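Local coordinates for protein tryptophan halogenase superfamily (Brevundimonas sp. BAL3, PDB 6FRL) that is a flavin-dependent halogenase that prefers bromination over chlorination and probably acts on aromatic substrates, at residues K146-P150 and V160-A164. Numbering follows the deposited sequence.
Sequences KFTLP and VFDWA
Two extended pieces of one long loop, 146-150 and 160-164, meet with the end-to-end directions of their touching parts 121° apart. F147 and T148 are beta-like (phi near -153°), L149 and P150 polyproline-like (phi near -61°, psi 133° and 151°), and F161 to W163 beta-like, leading into the strand at A164. P150 lies nearest F161 (CA to CA 6.3 Å) and L149 nearest W163 (8.4 Å between CA atoms). The backbones do not hydrogen-bond to each other, P150 having no N-H; side chains make the contact. F161 and W163 both take chi1 p, with chi2 near -77°. F147 (chi1 t) and W163, large planar rings, meet edge to face: F147 CZ is 3.7 Å from W163 CD2, six-membered ring centroids 5.1 Å apart, planes at 73°. P150 suits its place because its compact, rigid ring lays CB over the F161 face (CH-pi, 4.1 Å to the centroid) and leaves CD 3.8 Å from W163 CD1. T148 O sits 3.2 Å from F161 CZ, near the ring plane. L149 (m, t) brings flexible, apolar CD2 to 4.0 Å from W163 CZ2. D162, CB turned away, offers its carboxylate to R63, which also makes a cation-pi contact with W163. Both segments belong to the connection between helix 137-143, whose L137 and L141 touch F161, and strand 164-168, folded back here so that its aromatic side chains pack together, with helix 73-79 against W163.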
ATOM      1  N   LYS B 146     -24.385  20.499  -9.503  1.00 31.33           N
ATOM      2  CA  LYS B 146     -24.527  19.512 -10.589  1.00 34.02           C
ATOM      3  C   LYS B 146     -24.258  18.072 -10.131  1.00 34.06           C
ATOM      4  O   LYS B 146     -23.716  17.842  -9.030  1.00 34.77           O
ATOM      5  CB  LYS B 146     -23.593  19.845 -11.768  1.00 35.20           C
ATOM      6  CG  LYS B 146     -23.746  21.232 -12.399  1.00 37.14           C
ATOM      7  CD  LYS B 146     -25.211  21.700 -12.545  1.00 39.68           C
ATOM      8  CE  LYS B 146     -25.382  23.064 -13.252  1.00 38.13           C
ATOM      9  NZ  LYS B 146     -24.689  23.092 -14.572  1.00 35.77           N
ATOM     10  N   PHE B 147     -24.709  17.126 -10.961  1.00 33.49           N
ATOM     11  CA  PHE B 147     -24.408  15.703 -10.825  1.00 34.41           C
ATOM     12  C   PHE B 147     -24.491  14.908 -12.141  1.00 33.38           C
ATOM     13  O   PHE B 147     -25.443  15.056 -12.914  1.00 36.04           O
ATOM     14  CB  PHE B 147     -25.306  14.995  -9.776  1.00 34.84           C
ATOM     15  CG  PHE B 147     -24.920  13.542  -9.567  1.00 35.23           C
ATOM     16  CD1 PHE B 147     -23.893  13.201  -8.707  1.00 36.84           C
ATOM     17  CD2 PHE B 147     -25.513  12.523 -10.326  1.00 36.41           C
ATOM     18  CE1 PHE B 147     -23.526  11.853  -8.535  1.00 40.47           C
ATOM     19  CE2 PHE B 147     -25.136  11.192 -10.176  1.00 38.01           C
ATOM     20  CZ  PHE B 147     -24.143  10.847  -9.280  1.00 40.03           C
ATOM     21  N   THR B 148     -23.517  14.024 -12.349  1.00 33.33           N
ATOM     22  CA  THR B 148     -23.561  13.007 -13.412  1.00 33.06           C
ATOM     23  C   THR B 148     -22.745  11.783 -12.984  1.00 32.75           C
ATOM     24  O   THR B 148     -21.768  11.892 -12.221  1.00 30.44           O
ATOM     25  CB  THR B 148     -23.052  13.544 -14.776  1.00 32.96           C
ATOM     26  OG1 THR B 148     -23.365  12.624 -15.812  1.00 34.39           O
ATOM     27  CG2 THR B 148     -21.523  13.780 -14.800  1.00 33.78           C
ATOM     28  N   LEU B 149     -23.152  10.614 -13.462  1.00 32.62           N
ATOM     29  CA  LEU B 149     -22.352   9.412 -13.257  1.00 32.81           C
ATOM     30  C   LEU B 149     -20.960   9.609 -13.887  1.00 30.72           C
ATOM     31  O   LEU B 149     -20.880  10.090 -15.002  1.00 31.92           O
ATOM     32  CB  LEU B 149     -23.043   8.173 -13.859  1.00 31.89           C
ATOM     33  CG  LEU B 149     -24.402   7.743 -13.274  1.00 34.30           C
ATOM     34  CD1 LEU B 149     -24.822   6.393 -13.887  1.00 34.09           C
ATOM     35  CD2 LEU B 149     -24.395   7.669 -11.738  1.00 34.08           C
ATOM     36  N   PRO B 150     -19.872   9.276 -13.166  1.00 30.61           N
ATOM     37  CA  PRO B 150     -18.549   9.309 -13.813  1.00 34.75           C
ATOM     38  C   PRO B 150     -18.432   8.320 -14.979  1.00 40.09           C
ATOM     39  O   PRO B 150     -19.102   7.297 -14.982  1.00 42.46           O
ATOM     40  CB  PRO B 150     -17.594   8.873 -12.698  1.00 31.57           C
ATOM     41  CG  PRO B 150     -18.440   8.147 -11.767  1.00 30.49           C
ATOM     42  CD  PRO B 150     -19.771   8.816 -11.775  1.00 29.28           C
ATOM     43  N   VAL B 160     -11.949  11.834 -13.809  1.00 44.34           N
ATOM     44  CA  VAL B 160     -12.166  10.797 -12.800  1.00 47.10           C
ATOM     45  C   VAL B 160     -12.605  11.430 -11.487  1.00 40.75           C
ATOM     46  O   VAL B 160     -11.879  12.220 -10.902  1.00 40.39           O
ATOM     47  CB  VAL B 160     -10.890   9.950 -12.523  1.00 53.00           C
ATOM     48  CG1 VAL B 160     -11.204   8.798 -11.566  1.00 51.91           C
ATOM     49  CG2 VAL B 160     -10.327   9.396 -13.824  1.00 57.01           C
ATOM     50  N   PHE B 161     -13.798  11.066 -11.033  1.00 36.61           N
ATOM     51  CA  PHE B 161     -14.296  11.412  -9.689  1.00 34.93           C
ATOM     52  C   PHE B 161     -15.146  10.235  -9.210  1.00 33.13           C
ATOM     53  O   PHE B 161     -15.553   9.401 -10.036  1.00 34.05           O
ATOM     54  CB  PHE B 161     -15.107  12.740  -9.676  1.00 32.60           C
ATOM     55  CG  PHE B 161     -16.355  12.715 -10.533  1.00 31.12           C
ATOM     56  CD1 PHE B 161     -16.269  12.824 -11.909  1.00 30.96           C
ATOM     57  CD2 PHE B 161     -17.620  12.609  -9.965  1.00 31.33           C
ATOM     58  CE1 PHE B 161     -17.419  12.830 -12.702  1.00 31.08           C
ATOM     59  CE2 PHE B 161     -18.771  12.583 -10.765  1.00 31.19           C
ATOM     60  CZ  PHE B 161     -18.661  12.704 -12.135  1.00 29.46           C
ATOM     61  N   ASP B 162     -15.391  10.154  -7.897  1.00 31.97           N
ATOM     62  CA  ASP B 162     -16.368   9.195  -7.361  1.00 31.37           C
ATOM     63  C   ASP B 162     -17.462   9.921  -6.555  1.00 30.70           C
ATOM     64  O   ASP B 162     -17.444  11.166  -6.408  1.00 30.69           O
ATOM     65  CB  ASP B 162     -15.640   8.084  -6.591  1.00 31.12           C
ATOM     66  CG  ASP B 162     -16.379   6.720  -6.620  1.00 31.12           C
ATOM     67  OD1 ASP B 162     -17.508   6.596  -7.169  1.00 29.64           O
ATOM     68  OD2 ASP B 162     -15.804   5.772  -6.039  1.00 29.06           O
ATOM     69  N   TRP B 163     -18.436   9.161  -6.082  1.00 30.55           N
ATOM     70  CA  TRP B 163     -19.587   9.732  -5.375  1.00 29.52           C
ATOM     71  C   TRP B 163     -20.164   8.739  -4.388  1.00 28.42           C
ATOM     72  O   TRP B 163     -19.948   7.527  -4.507  1.00 28.80           O
ATOM     73  CB  TRP B 163     -20.657  10.145  -6.381  1.00 29.73           C
ATOM     74  CG  TRP B 163     -21.326   8.991  -7.148  1.00 29.99           C
ATOM     75  CD1 TRP B 163     -20.800   8.263  -8.189  1.00 28.79           C
ATOM     76  CD2 TRP B 163     -22.657   8.470  -6.928  1.00 29.93           C
ATOM     77  NE1 TRP B 163     -21.713   7.312  -8.605  1.00 29.42           N
ATOM     78  CE2 TRP B 163     -22.860   7.433  -7.857  1.00 28.99           C
ATOM     79  CE3 TRP B 163     -23.684   8.782  -6.032  1.00 28.18           C
ATOM     80  CZ2 TRP B 163     -24.032   6.728  -7.914  1.00 28.11           C
ATOM     81  CZ3 TRP B 163     -24.873   8.060  -6.096  1.00 28.56           C
ATOM     82  CH2 TRP B 163     -25.033   7.058  -7.022  1.00 27.98           C
ATOM     83  N   ALA B 164     -20.911   9.257  -3.424  1.00 28.35           N
ATOM     84  CA  ALA B 164     -21.480   8.427  -2.358  1.00 29.53           C
ATOM     85  C   ALA B 164     -22.909   8.871  -2.066  1.00 28.13           C
ATOM     86  O   ALA B 164     -23.491   9.596  -2.875  1.00 29.06           O
ATOM     87  CB  ALA B 164     -20.588   8.489  -1.095  1.00 31.05           C
TER